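Side-chain contacts in COG0546: Predicted phosphatases (Streptococcus pneumoniae, PDB 2AH5), which is probably a phosphatase of the haloacid dehalogenase-like hydrolase family, though its substrate is not known: residues A[26-31]-A[72-77]; A[101-106]-A[148-153]; A[112-117]-A[121-126]; A[166-171]-A[191-196]. All coordinates share one frame; numbering follows the deposited sequence.

Contact 1 of 4, residues A[26-31]-A[72-77]; sequences FTYTFK and RSYYKA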
loop_
_atom_site.group_PDB
_atom_site.type_symbol
_atom_site.label_atom_id
_atom_site.label_comp_id
_atom_site.label_asym_id
_atom_site.label_seq_id
_atom_site.Cartn_x
_atom_site.Cartn_y
_atom_site.Cartn_z
ATOM N N PHE A 26 -5.611 -15.257 3.798
ATOM C CA PHE A 26 -4.622 -16.096 4.501
ATOM C C PHE A 26 -5.250 -17.319 5.175
ATOM O O PHE A 26 -4.771 -18.449 5.017
ATOM C CB PHE A 26 -3.811 -15.305 5.515
ATOM C CG PHE A 26 -2.677 -14.568 4.897
ATOM C CD1 PHE A 26 -2.694 -13.185 4.859
ATOM C CD2 PHE A 26 -1.611 -15.265 4.309
ATOM C CE1 PHE A 26 -1.652 -12.481 4.274
ATOM C CE2 PHE A 26 -0.534 -14.550 3.718
ATOM C CZ PHE A 26 -0.581 -13.163 3.689
ATOM N N THR A 27 -6.338 -17.088 5.885
ATOM C CA THR A 27 -6.955 -18.181 6.675
ATOM C C THR A 27 -7.618 -19.210 5.744
ATOM O O THR A 27 -7.645 -20.410 6.057
ATOM C CB THR A 27 -7.942 -17.662 7.753
ATOM O OG1 THR A 27 -8.997 -16.943 7.123
ATOM C CG2 THR A 27 -7.221 -16.716 8.781
ATOM N N TYR A 28 -8.170 -18.740 4.623
ATOM C CA TYR A 28 -8.665 -19.674 3.584
ATOM C C TYR A 28 -7.540 -20.581 3.116
ATOM O O TYR A 28 -7.733 -21.797 2.921
ATOM C CB TYR A 28 -9.286 -18.927 2.370
ATOM C CG TYR A 28 -9.751 -19.894 1.293
ATOM C CD1 TYR A 28 -10.894 -20.671 1.489
ATOM C CD2 TYR A 28 -8.992 -20.098 0.122
ATOM C CE1 TYR A 28 -11.325 -21.587 0.513
ATOM C CE2 TYR A 28 -9.411 -21.011 -0.861
ATOM C CZ TYR A 28 -10.569 -21.756 -0.644
ATOM O OH TYR A 28 -10.986 -22.686 -1.572
ATOM N N THR A 29 -6.359 -19.991 2.907
ATOM C CA THR A 29 -5.199 -20.759 2.440
ATOM C C THR A 29 -4.778 -21.822 3.439
ATOM O O THR A 29 -4.609 -22.973 3.071
ATOM C CB THR A 29 -4.020 -19.840 2.049
ATOM O OG1 THR A 29 -4.488 -18.898 1.077
ATOM C CG2 THR A 29 -2.851 -20.668 1.421
ATOM N N PHE A 30 -4.617 -21.437 4.700
ATOM C CA PHE A 30 -4.273 -22.400 5.749
ATOM C C PHE A 30 -5.338 -23.491 5.931
ATOM O O PHE A 30 -4.976 -24.666 6.133
ATOM C CB PHE A 30 -3.950 -21.682 7.056
ATOM C CG PHE A 30 -2.806 -20.685 6.929
ATOM C CD1 PHE A 30 -1.570 -21.080 6.419
ATOM C CD2 PHE A 30 -2.970 -19.370 7.330
ATOM C CE1 PHE A 30 -0.496 -20.154 6.303
ATOM C CE2 PHE A 30 -1.926 -18.443 7.211
ATOM C CZ PHE A 30 -0.685 -18.843 6.688
ATOM N N LYS A 31 -6.618 -23.122 5.857
ATOM C CA LYS A 31 -7.714 -24.126 5.855
ATOM C C LYS A 31 -7.517 -25.148 4.706
ATOM O O LYS A 31 -7.596 -26.356 4.908
ATOM C CB LYS A 31 -9.089 -23.453 5.754
ATOM C CG LYS A 31 -10.234 -24.437 5.367
ATOM C CD LYS A 31 -11.566 -23.766 5.205
ATOM C CE LYS A 31 -12.610 -24.787 4.782
ATOM N NZ LYS A 31 -14.009 -24.267 4.901
ATOM N N ARG A 72 -4.561 -16.162 -3.858
ATOM C CA ARG A 72 -5.070 -15.291 -4.914
ATOM C C ARG A 72 -6.463 -15.713 -5.381
ATOM O O ARG A 72 -7.278 -14.848 -5.742
ATOM C CB ARG A 72 -4.084 -15.200 -6.065
ATOM C CG ARG A 72 -2.744 -14.639 -5.659
ATOM C CD ARG A 72 -2.102 -13.911 -6.798
ATOM N NE ARG A 72 -0.883 -13.203 -6.390
ATOM C CZ ARG A 72 -0.850 -12.116 -5.610
ATOM N NH1 ARG A 72 -1.967 -11.608 -5.105
ATOM N NH2 ARG A 72 0.319 -11.550 -5.306
ATOM N N SER A 73 -6.742 -17.021 -5.315
ATOM C CA SER A 73 -8.066 -17.589 -5.610
ATOM C C SER A 73 -9.179 -17.116 -4.671
ATOM O O SER A 73 -10.343 -16.987 -5.091
ATOM C CB SER A 73 -8.025 -19.140 -5.639
ATOM O OG SER A 73 -8.215 -19.730 -4.348
ATOM N N TYR A 74 -8.854 -16.886 -3.402
ATOM C CA TYR A 74 -9.807 -16.266 -2.510
ATOM C C TYR A 74 -9.816 -14.745 -2.770
ATOM O O TYR A 74 -10.882 -14.124 -2.878
ATOM C CB TYR A 74 -9.491 -16.577 -1.042
ATOM C CG TYR A 74 -10.492 -15.972 -0.088
ATOM C CD1 TYR A 74 -11.569 -16.724 0.410
ATOM C CD2 TYR A 74 -10.392 -14.638 0.286
ATOM C CE1 TYR A 74 -12.506 -16.157 1.289
ATOM C CE2 TYR A 74 -11.326 -14.059 1.149
ATOM C CZ TYR A 74 -12.376 -14.826 1.652
ATOM O OH TYR A 74 -13.299 -14.234 2.492
ATOM N N TYR A 75 -8.632 -14.153 -2.900
ATOM C CA TYR A 75 -8.543 -12.685 -2.893
ATOM C C TYR A 75 -9.243 -12.017 -4.082
ATOM O O TYR A 75 -9.994 -11.041 -3.913
ATOM C CB TYR A 75 -7.092 -12.204 -2.758
ATOM C CG TYR A 75 -7.083 -10.766 -2.310
ATOM C CD1 TYR A 75 -7.303 -10.445 -0.976
ATOM C CD2 TYR A 75 -6.927 -9.735 -3.228
ATOM C CE1 TYR A 75 -7.363 -9.119 -0.543
ATOM C CE2 TYR A 75 -6.993 -8.387 -2.812
ATOM C CZ TYR A 75 -7.201 -8.106 -1.459
ATOM O OH TYR A 75 -7.247 -6.801 -1.028
ATOM N N LYS A 76 -8.998 -12.542 -5.280
ATOM C CA LYS A 76 -9.594 -11.982 -6.506
ATOM C C LYS A 76 -11.120 -12.044 -6.517
ATOM O O LYS A 76 -11.795 -11.078 -6.916
ATOM C CB LYS A 76 -9.004 -12.671 -7.753
ATOM C CG LYS A 76 -7.538 -12.308 -8.020
ATOM C CD LYS A 76 -7.377 -10.812 -8.416
ATOM C CE LYS A 76 -7.027 -10.630 -9.890
ATOM N NZ LYS A 76 -6.958 -9.180 -10.256
ATOM N N ALA A 77 -11.668 -13.158 -6.053
ATOM C CA ALA A 77 -13.111 -13.396 -6.075
ATOM C C ALA A 77 -13.855 -12.845 -4.865
ATOM O O ALA A 77 -15.041 -12.524 -4.967
ATOM C CB ALA A 77 -13.401 -14.904 -6.223
#

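Contact 2 of 4, residues A[101-106]-A[148-153]; sequences PLYITT and QTHQLA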
loop_
_atom_site.group_PDB
_atom_site.type_symbol
_atom_site.label_atom_id
_atom_site.label_comp_id
_atom_site.label_asym_id
_atom_site.label_seq_id
_atom_site.Cartn_x
_atom_site.Cartn_y
_atom_site.Cartn_z
ATOM N N PRO A 101 -1.937 17.014 -8.239
ATOM C CA PRO A 101 -2.218 15.766 -8.924
ATOM C C PRO A 101 -1.819 14.659 -7.935
ATOM O O PRO A 101 -0.776 14.791 -7.291
ATOM C CB PRO A 101 -1.271 15.805 -10.134
ATOM C CG PRO A 101 -0.103 16.629 -9.681
ATOM C CD PRO A 101 -0.718 17.680 -8.749
ATOM N N LEU A 102 -2.663 13.644 -7.790
ATOM C CA LEU A 102 -2.443 12.498 -6.912
ATOM C C LEU A 102 -2.266 11.215 -7.707
ATOM O O LEU A 102 -2.938 11.031 -8.760
ATOM C CB LEU A 102 -3.657 12.290 -6.016
ATOM C CG LEU A 102 -4.235 13.500 -5.290
ATOM C CD1 LEU A 102 -5.411 13.080 -4.441
ATOM C CD2 LEU A 102 -3.158 14.219 -4.466
ATOM N N TYR A 103 -1.404 10.330 -7.199
ATOM C CA TYR A 103 -1.118 9.041 -7.854
ATOM C C TYR A 103 -1.130 7.935 -6.823
ATOM O O TYR A 103 -0.714 8.136 -5.657
ATOM C CB TYR A 103 0.264 9.075 -8.533
ATOM C CG TYR A 103 0.347 10.200 -9.523
ATOM C CD1 TYR A 103 -0.156 10.034 -10.813
ATOM C CD2 TYR A 103 0.830 11.457 -9.139
ATOM C CE1 TYR A 103 -0.129 11.074 -11.728
ATOM C CE2 TYR A 103 0.887 12.516 -10.068
ATOM C CZ TYR A 103 0.394 12.304 -11.350
ATOM O OH TYR A 103 0.423 13.318 -12.272
ATOM N N ILE A 104 -1.615 6.766 -7.226
ATOM C CA ILE A 104 -1.344 5.598 -6.411
ATOM C C ILE A 104 -0.062 4.904 -6.894
ATOM O O ILE A 104 0.129 4.682 -8.110
ATOM C CB ILE A 104 -2.544 4.633 -6.410
ATOM C CG1 ILE A 104 -3.673 5.249 -5.583
ATOM C CG2 ILE A 104 -2.158 3.289 -5.840
ATOM C CD1 ILE A 104 -5.038 4.666 -5.894
ATOM N N THR A 105 0.775 4.530 -5.919
ATOM C CA THR A 105 2.011 3.727 -6.132
ATOM C C THR A 105 2.016 2.532 -5.166
ATOM O O THR A 105 2.286 2.686 -3.976
ATOM C CB THR A 105 3.286 4.559 -5.922
ATOM O OG1 THR A 105 3.234 5.211 -4.639
ATOM C CG2 THR A 105 3.435 5.569 -6.989
ATOM N N THR A 106 1.645 1.354 -5.673
ATOM C CA THR A 106 1.439 0.192 -4.824
ATOM C C THR A 106 2.193 -1.017 -5.393
ATOM O O THR A 106 2.532 -1.038 -6.568
ATOM C CB THR A 106 -0.082 -0.159 -4.716
ATOM O OG1 THR A 106 -0.260 -1.282 -3.829
ATOM C CG2 THR A 106 -0.693 -0.468 -6.123
ATOM N N GLN A 148 8.845 9.071 -13.762
ATOM C CA GLN A 148 9.220 9.177 -15.173
ATOM C C GLN A 148 8.029 9.403 -16.110
ATOM O O GLN A 148 8.076 10.297 -16.952
ATOM C CB GLN A 148 10.078 7.985 -15.593
ATOM C CG GLN A 148 11.371 7.955 -14.789
ATOM C CD GLN A 148 12.243 6.757 -15.082
ATOM O OE1 GLN A 148 12.084 6.078 -16.104
ATOM N NE2 GLN A 148 13.181 6.492 -14.180
ATOM N N THR A 149 6.946 8.651 -15.920
ATOM C CA THR A 149 5.778 8.798 -16.787
ATOM C C THR A 149 5.193 10.212 -16.709
ATOM O O THR A 149 4.693 10.721 -17.709
ATOM C CB THR A 149 4.702 7.728 -16.514
ATOM O OG1 THR A 149 5.313 6.443 -16.645
ATOM C CG2 THR A 149 3.613 7.813 -17.553
ATOM N N HIS A 150 5.317 10.847 -15.540
ATOM C CA HIS A 150 4.745 12.176 -15.315
ATOM C C HIS A 150 5.773 13.294 -15.329
ATOM O O HIS A 150 5.470 14.443 -14.960
ATOM C CB HIS A 150 3.821 12.183 -14.090
ATOM C CG HIS A 150 2.613 11.341 -14.305
ATOM N ND1 HIS A 150 1.571 11.747 -15.111
ATOM C CD2 HIS A 150 2.348 10.059 -13.957
ATOM C CE1 HIS A 150 0.673 10.777 -15.180
ATOM N NE2 HIS A 150 1.126 9.738 -14.494
ATOM N N GLN A 151 6.978 12.938 -15.766
ATOM C CA GLN A 151 8.047 13.897 -16.021
ATOM C C GLN A 151 8.354 14.686 -14.752
ATOM O O GLN A 151 8.445 15.904 -14.794
ATOM C CB GLN A 151 7.638 14.846 -17.155
ATOM C CG GLN A 151 7.591 14.185 -18.516
ATOM C CD GLN A 151 7.196 15.161 -19.622
ATOM O OE1 GLN A 151 7.749 16.258 -19.747
ATOM N NE2 GLN A 151 6.258 14.739 -20.454
ATOM N N LEU A 152 8.475 13.959 -13.637
ATOM C CA LEU A 152 8.779 14.538 -12.331
ATOM C C LEU A 152 10.182 14.177 -11.896
ATOM O O LEU A 152 10.599 13.012 -12.018
ATOM C CB LEU A 152 7.803 13.990 -11.271
ATOM C CG LEU A 152 6.316 14.291 -11.412
ATOM C CD1 LEU A 152 5.499 13.328 -10.543
ATOM C CD2 LEU A 152 6.073 15.755 -10.982
ATOM N N ALA A 153 10.879 15.162 -11.337
ATOM C CA ALA A 153 12.124 14.928 -10.576
ATOM C C ALA A 153 11.747 14.439 -9.184
ATOM O O ALA A 153 10.698 14.809 -8.669
ATOM C CB ALA A 153 12.942 16.185 -10.476
#

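Contact 3 of 4, residues A[112-117]-A[121-126]; sequences TAQDMA and EIHHFF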
loop_
_atom_site.group_PDB
_atom_site.type_symbol
_atom_site.label_atom_id
_atom_site.label_comp_id
_atom_site.label_asym_id
_atom_site.label_seq_id
_atom_site.Cartn_x
_atom_site.Cartn_y
_atom_site.Cartn_z
ATOM N N THR A 112 -5.500 -5.053 -10.148
ATOM C CA THR A 112 -6.131 -5.209 -8.828
ATOM C C THR A 112 -6.298 -3.840 -8.125
ATOM O O THR A 112 -7.372 -3.532 -7.589
ATOM C CB THR A 112 -5.351 -6.210 -7.914
ATOM O OG1 THR A 112 -5.144 -7.459 -8.604
ATOM C CG2 THR A 112 -6.129 -6.516 -6.657
ATOM N N ALA A 113 -5.252 -3.012 -8.161
ATOM C CA ALA A 113 -5.299 -1.668 -7.575
ATOM C C ALA A 113 -6.352 -0.792 -8.253
ATOM O O ALA A 113 -7.127 -0.072 -7.583
ATOM C CB ALA A 113 -3.911 -1.010 -7.639
ATOM N N GLN A 114 -6.402 -0.864 -9.582
ATOM C CA GLN A 114 -7.407 -0.138 -10.317
ATOM C C GLN A 114 -8.803 -0.598 -9.949
ATOM O O GLN A 114 -9.646 0.246 -9.689
ATOM C CB GLN A 114 -7.154 -0.187 -11.828
ATOM C CG GLN A 114 -5.847 0.522 -12.159
ATOM C CD GLN A 114 -5.911 1.486 -13.318
ATOM O OE1 GLN A 114 -4.869 1.871 -13.870
ATOM N NE2 GLN A 114 -7.114 1.901 -13.686
ATOM N N ASP A 115 -9.016 -1.910 -9.863
ATOM C CA ASP A 115 -10.301 -2.480 -9.476
ATOM C C ASP A 115 -10.721 -2.024 -8.087
ATOM O O ASP A 115 -11.873 -1.585 -7.888
ATOM C CB ASP A 115 -10.267 -4.013 -9.514
ATOM C CG ASP A 115 -10.263 -4.577 -10.930
ATOM O OD1 ASP A 115 -10.579 -3.841 -11.905
ATOM O OD2 ASP A 115 -9.934 -5.782 -11.051
HETATM N N MSE A 116 -9.807 -2.142 -7.125
HETATM C CA MSE A 116 -10.083 -1.714 -5.746
HETATM C C MSE A 116 -10.426 -0.213 -5.669
HETATM O O MSE A 116 -11.445 0.176 -5.075
HETATM C CB MSE A 116 -8.902 -2.049 -4.830
HETATM C CG MSE A 116 -9.024 -1.502 -3.395
HETATM SE SE MSE A 116 -7.595 -2.236 -2.240
HETATM C CE MSE A 116 -7.679 -4.105 -3.002
ATOM N N ALA A 117 -9.599 0.633 -6.281
ATOM C CA ALA A 117 -9.906 2.065 -6.262
ATOM C C ALA A 117 -11.285 2.360 -6.857
ATOM O O ALA A 117 -12.032 3.158 -6.295
ATOM C CB ALA A 117 -8.822 2.882 -6.954
ATOM N N GLU A 121 -14.745 3.750 -4.754
ATOM C CA GLU A 121 -15.171 5.076 -5.259
ATOM C C GLU A 121 -14.110 6.172 -5.134
ATOM O O GLU A 121 -14.451 7.353 -5.024
ATOM C CB GLU A 121 -16.498 5.480 -4.574
ATOM C CG GLU A 121 -17.509 4.348 -4.697
ATOM C CD GLU A 121 -18.943 4.729 -4.383
ATOM O OE1 GLU A 121 -19.185 5.769 -3.736
ATOM O OE2 GLU A 121 -19.820 3.941 -4.787
ATOM N N ILE A 122 -12.834 5.780 -5.191
ATOM C CA ILE A 122 -11.722 6.741 -5.047
ATOM C C ILE A 122 -10.860 6.861 -6.315
ATOM O O ILE A 122 -9.997 7.736 -6.394
ATOM C CB ILE A 122 -10.841 6.473 -3.792
ATOM C CG1 ILE A 122 -10.131 5.103 -3.845
ATOM C CG2 ILE A 122 -11.688 6.667 -2.487
ATOM C CD1 ILE A 122 -8.940 4.997 -2.859
ATOM N N HIS A 123 -11.142 6.028 -7.311
ATOM C CA HIS A 123 -10.363 5.998 -8.560
ATOM C C HIS A 123 -10.304 7.413 -9.152
ATOM O O HIS A 123 -9.268 7.875 -9.659
ATOM C CB HIS A 123 -11.003 4.993 -9.561
ATOM C CG HIS A 123 -10.220 4.799 -10.829
ATOM N ND1 HIS A 123 -10.087 5.785 -11.783
ATOM C CD2 HIS A 123 -9.546 3.722 -11.308
ATOM C CE1 HIS A 123 -9.351 5.333 -12.786
ATOM N NE2 HIS A 123 -9.003 4.087 -12.517
ATOM N N HIS A 124 -11.421 8.124 -9.058
ATOM C CA HIS A 124 -11.521 9.406 -9.731
ATOM C C HIS A 124 -10.641 10.550 -9.165
ATOM O O HIS A 124 -10.467 11.604 -9.822
ATOM C CB HIS A 124 -12.984 9.821 -9.826
ATOM C CG HIS A 124 -13.578 10.264 -8.525
ATOM N ND1 HIS A 124 -14.077 9.373 -7.604
ATOM C CD2 HIS A 124 -13.778 11.498 -8.001
ATOM C CE1 HIS A 124 -14.546 10.034 -6.562
ATOM N NE2 HIS A 124 -14.365 11.323 -6.768
ATOM N N PHE A 125 -10.086 10.361 -7.973
ATOM C CA PHE A 125 -9.219 11.367 -7.365
ATOM C C PHE A 125 -7.790 11.325 -7.911
ATOM O O PHE A 125 -6.988 12.195 -7.583
ATOM C CB PHE A 125 -9.130 11.163 -5.859
ATOM C CG PHE A 125 -10.393 11.496 -5.129
ATOM C CD1 PHE A 125 -10.821 12.819 -5.014
ATOM C CD2 PHE A 125 -11.157 10.494 -4.575
ATOM C CE1 PHE A 125 -11.987 13.130 -4.324
ATOM C CE2 PHE A 125 -12.321 10.788 -3.898
ATOM C CZ PHE A 125 -12.736 12.095 -3.757
ATOM N N PHE A 126 -7.468 10.276 -8.667
ATOM C CA PHE A 126 -6.090 10.055 -9.115
ATOM C C PHE A 126 -5.814 10.336 -10.588
ATOM O O PHE A 126 -6.631 10.021 -11.454
ATOM C CB PHE A 126 -5.636 8.626 -8.709
ATOM C CG PHE A 126 -5.741 8.391 -7.233
ATOM C CD1 PHE A 126 -4.737 8.847 -6.392
ATOM C CD2 PHE A 126 -6.879 7.803 -6.681
ATOM C CE1 PHE A 126 -4.841 8.712 -5.008
ATOM C CE2 PHE A 126 -6.987 7.625 -5.311
ATOM C CZ PHE A 126 -5.958 8.098 -4.463
#

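Contact 4 of 4, residues A[166-171]-A[191-196]; sequences DMLGAR and LNYQPD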
loop_
_atom_site.group_PDB
_atom_site.type_symbol
_atom_site.label_atom_id
_atom_site.label_comp_id
_atom_site.label_asym_id
_atom_site.label_seq_id
_atom_site.Cartn_x
_atom_site.Cartn_y
_atom_site.Cartn_z
ATOM N N ASP A 166 7.456 1.336 1.910
ATOM C CA ASP A 166 7.202 2.691 1.411
ATOM C C ASP A 166 8.361 3.604 1.792
ATOM O O ASP A 166 8.790 4.409 0.998
ATOM C CB ASP A 166 5.920 3.260 2.048
ATOM C CG ASP A 166 4.656 2.559 1.553
ATOM O OD1 ASP A 166 4.608 2.174 0.366
ATOM O OD2 ASP A 166 3.738 2.340 2.362
HETATM N N MSE A 167 8.848 3.480 3.030
HETATM C CA MSE A 167 9.913 4.370 3.504
HETATM C C MSE A 167 11.203 4.096 2.729
HETATM O O MSE A 167 11.880 5.028 2.290
HETATM C CB MSE A 167 10.174 4.180 5.008
HETATM C CG MSE A 167 8.975 4.392 5.925
HETATM SE SE MSE A 167 8.293 6.243 5.902
HETATM C CE MSE A 167 6.873 6.095 4.445
ATOM N N LEU A 168 11.537 2.819 2.557
ATOM C CA LEU A 168 12.757 2.447 1.821
ATOM C C LEU A 168 12.630 2.800 0.337
ATOM O O LEU A 168 13.591 3.255 -0.279
ATOM C CB LEU A 168 13.052 0.958 1.964
ATOM C CG LEU A 168 13.627 0.498 3.305
ATOM C CD1 LEU A 168 13.566 -1.004 3.396
ATOM C CD2 LEU A 168 15.049 1.002 3.480
ATOM N N GLY A 169 11.449 2.571 -0.235
ATOM C CA GLY A 169 11.172 3.000 -1.610
ATOM C C GLY A 169 11.449 4.481 -1.816
ATOM O O GLY A 169 12.056 4.879 -2.826
ATOM N N ALA A 170 11.013 5.309 -0.868
ATOM C CA ALA A 170 11.228 6.743 -0.944
ATOM C C ALA A 170 12.713 7.062 -0.892
ATOM O O ALA A 170 13.196 7.924 -1.622
ATOM C CB ALA A 170 10.497 7.478 0.184
ATOM N N ARG A 171 13.436 6.348 -0.032
ATOM C CA ARG A 171 14.851 6.667 0.156
ATOM C C ARG A 171 15.616 6.274 -1.102
ATOM O O ARG A 171 16.476 7.019 -1.588
ATOM C CB ARG A 171 15.421 5.955 1.388
ATOM C CG ARG A 171 16.942 6.025 1.407
ATOM C CD ARG A 171 17.578 5.473 2.658
ATOM N NE ARG A 171 19.029 5.491 2.479
ATOM C CZ ARG A 171 19.798 6.559 2.685
ATOM N NH1 ARG A 171 19.271 7.698 3.122
ATOM N NH2 ARG A 171 21.105 6.479 2.482
ATOM N N LEU A 191 9.542 5.167 12.009
ATOM C CA LEU A 191 10.420 6.244 12.462
ATOM C C LEU A 191 11.914 5.922 12.274
ATOM O O LEU A 191 12.715 6.837 12.160
ATOM C CB LEU A 191 10.144 6.608 13.923
ATOM C CG LEU A 191 8.832 7.287 14.310
ATOM C CD1 LEU A 191 8.675 7.294 15.821
ATOM C CD2 LEU A 191 8.798 8.703 13.775
ATOM N N ASN A 192 12.277 4.639 12.228
ATOM C CA ASN A 192 13.665 4.271 11.957
ATOM C C ASN A 192 14.151 4.746 10.592
ATOM O O ASN A 192 15.358 4.764 10.338
ATOM C CB ASN A 192 13.865 2.765 12.072
ATOM C CG ASN A 192 13.888 2.279 13.521
ATOM O OD1 ASN A 192 14.062 3.055 14.447
ATOM N ND2 ASN A 192 13.690 0.987 13.705
ATOM N N TYR A 193 13.212 5.123 9.723
ATOM C CA TYR A 193 13.533 5.636 8.386
ATOM C C TYR A 193 13.473 7.166 8.238
ATOM O O TYR A 193 13.576 7.675 7.120
ATOM C CB TYR A 193 12.675 4.947 7.327
ATOM C CG TYR A 193 12.832 3.441 7.353
ATOM C CD1 TYR A 193 13.857 2.822 6.648
ATOM C CD2 TYR A 193 11.990 2.648 8.140
ATOM C CE1 TYR A 193 14.030 1.419 6.703
ATOM C CE2 TYR A 193 12.139 1.253 8.188
ATOM C CZ TYR A 193 13.166 0.659 7.477
ATOM O OH TYR A 193 13.317 -0.704 7.508
ATOM N N GLN A 194 13.354 7.893 9.351
ATOM C CA GLN A 194 13.437 9.369 9.314
ATOM C C GLN A 194 12.436 9.997 8.301
ATOM O O GLN A 194 12.851 10.665 7.322
ATOM C CB GLN A 194 14.886 9.863 9.032
ATOM C CG GLN A 194 15.933 9.462 10.100
ATOM C CD GLN A 194 16.214 7.969 10.123
ATOM O OE1 GLN A 194 16.554 7.364 9.097
ATOM N NE2 GLN A 194 16.088 7.367 11.310
ATOM N N PRO A 195 11.119 9.763 8.509
ATOM C CA PRO A 195 10.160 10.399 7.601
ATOM C C PRO A 195 10.203 11.915 7.689
ATOM O O PRO A 195 10.562 12.491 8.727
ATOM C CB PRO A 195 8.790 9.916 8.106
ATOM C CG PRO A 195 9.025 9.459 9.496
ATOM C CD PRO A 195 10.442 8.960 9.550
ATOM N N ASP A 196 9.748 12.556 6.634
ATOM C CA ASP A 196 9.709 14.011 6.566
ATOM C C ASP A 196 8.567 14.619 7.352
ATOM O O ASP A 196 8.613 15.783 7.739
ATOM C CB ASP A 196 9.669 14.451 5.108
ATOM C CG ASP A 196 10.922 14.035 4.363
ATOM O OD1 ASP A 196 12.009 14.575 4.690
ATOM O OD2 ASP A 196 10.845 13.121 3.518
#

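Contact 1 of 4, residues A[26-31]-A[72-77]
Apolar packing between two tyrosines carries most of this helix-helix contact. Tyr28 and Tyr74 bring their side chains together near the root: CB of Tyr28 lies 3.7 Å from CD1 of Tyr74, and CD2 of Tyr28 is equally close, 3.7 Å, to CB of Tyr74. Each thus sets its CB against the other's ring. The rings are 5.6 Å apart between centroids with planes at 32°, an oblique pairing. Both have CG anti to the backbone N (chi1 178° and -178°), which throws the rings across the gap between the helices. Tyrosine suits this partly exposed seam, its ring packing while its hydroxyl can take polar partners: Tyr74 OH bonds to Glu82 OE1.

No hydrogen bond crosses the contact; Ser73 OG merely touches CE2 of Tyr28 at 3.9 Å and bonds instead to Ile70 O in its own helix. The contact joins helix 19-33 to helix 64-79 at the surface; deeper between them, Thr29 packs on Ala67 and Tyr71, while Phe26 meets helix 51-56.

Contact 2 of 4, residues A[101-106]-A[148-153]
An atom of Tyr103 comes down onto the middle of the His150 imidazole: CE1 stands 3.3 Å above that ring's plane, over its centre. The tyrosine ring is tilted, its plane 40° from that of the imidazole, with the two ring centroids 4.4 Å apart, which makes this an oblique aromatic pair. The shortest approach is Tyr103 CE1 to His150 NE2, 3.3 Å, and CD2 of His150 follows at 3.5 Å from the same CE1. Farther along, Tyr103 OH lies 3.4 Å from His150 ND1. The side chains come from opposite directions, one rising from a strand and the other from the end of a helix; in His150, CG anti to the carbonyl carbon (chi1 -66°) helps carry the imidazole to the tyrosine.

Histidine suits this partly buried place because it offers a flat face to the tyrosine while NE2 forms a hydrogen bond with Tyr130 OH, which should restrict rotation of the ring. His150 is the first residue to leave helical angles, and Gln151, with positive phi, is the C-prime residue of a Schellman motif. The His150-Tyr103 pair sets the end of helix 139-149 beside strand 102-106 of the parallel sheet, where Tyr103 also packs on Tyr130 of strand 128-132.

Contact 3 of 4, residues A[112-117]-A[121-126]
The backbone of Ala117 and Ile122 closes a Schellman motif that ends the helix, with Ile122 N donating to Ala117 O at 3.0 Å and an N-H...O angle of 158°, and Glu121, at positive phi, as the C-prime residue. His123 N adds a weak, more bent bond to the same oxygen at 3.2 Å, so two donors share one carbonyl as the chain turns away.

Side chains fill the turn. The methyl of Ala117 lies 3.8 Å from CA of His123 and 4.0 Å from CG1 of Ile122; so small a residue lets the returning chain come very near, the CA atoms of Ala117 and His123 being 4.6 Å apart. His123 has CG anti to its own N (chi1 -175°), which turns the imidazole back along the helix toward Gln114. There Gln114 NE2 reaches the ring edge, 3.1 Å from His123 NE2, but the angle is too poor for a hydrogen bond, and amide and ring planes are 54° apart.

Ile122, branched and wholly apolar, suits the buried side, where it packs on Ile90 of helix 89-97. Ala117, Gln114 and His123 all touch Ile129, placing the later half of helix 110-119 and the chain after it against strand 128-132, the outermost strand on this side of the sheet.

Contact 4 of 4, residues A[166-171]-A[191-196]
Helix 164-173, part of the alpha/beta core of the haloacid dehalogenase-like fold, is here covered by a loop whose type I turn runs from Leu191 to Gln194. Tyr193 of the turn bears on two successive helix residues, Met167 and Leu168. Selenomethionine Met167 sets its CB 3.5 Å from CB of Tyr193 and 3.6 Å from the ring carbon CG, so the root of the tyrosine rests on the root of the methionine. Farther out, the branched end of Leu168 meets one side of the ring, an apolar fit for its carbons: CD2 lies 3.4 Å from Tyr193 CE1, and CG is 3.5 Å from that same carbon. With chi1 at -57° in Tyr193, CG anti to the carbonyl carbon, the ring runs from Met167 out to Leu168 and crosses both side chains obliquely.

The flexible chain of Met167 bends at chi2 and chi3, carrying its selenium to 4.3 Å from CB of Pro195. Such a chain can follow an irregular loop, and proline gives it a compact apolar surface. No hydrogen bond joins the two segments. The polar backbone of the loop is instead held from strand 176-180, where Lys177 NZ bonds to the carbonyl oxygens of Tyr193 and Gln194. Met167 also packs on Lys177, and Pro195 on Ala179, just before the chain enters edge strand 197-199.

From the N terminus, contact 1 comes first, closing the loop between helices 19-33 and 64-79 on the far side of the chain's centre from contacts 2 and 4. Contact 2 then spans residues 101 to 153, and contact 3, a short local closure at the end of helix 110-119, falls within that span. Contact 4 follows both, bringing the loop before strand 197-199 back to helix 164-173. Nothing crosses. Contacts 2 and 3 meet directly: Ile104 and Leu102 pack on Phe126, and Thr106 on Ala113. Contact 1 reaches contact 3 through Lys76 NZ, probably hydrogen-bonded to Thr112 OG1, so the helical part is tied to the sheet-bearing core. Contact 4 touches none of the others.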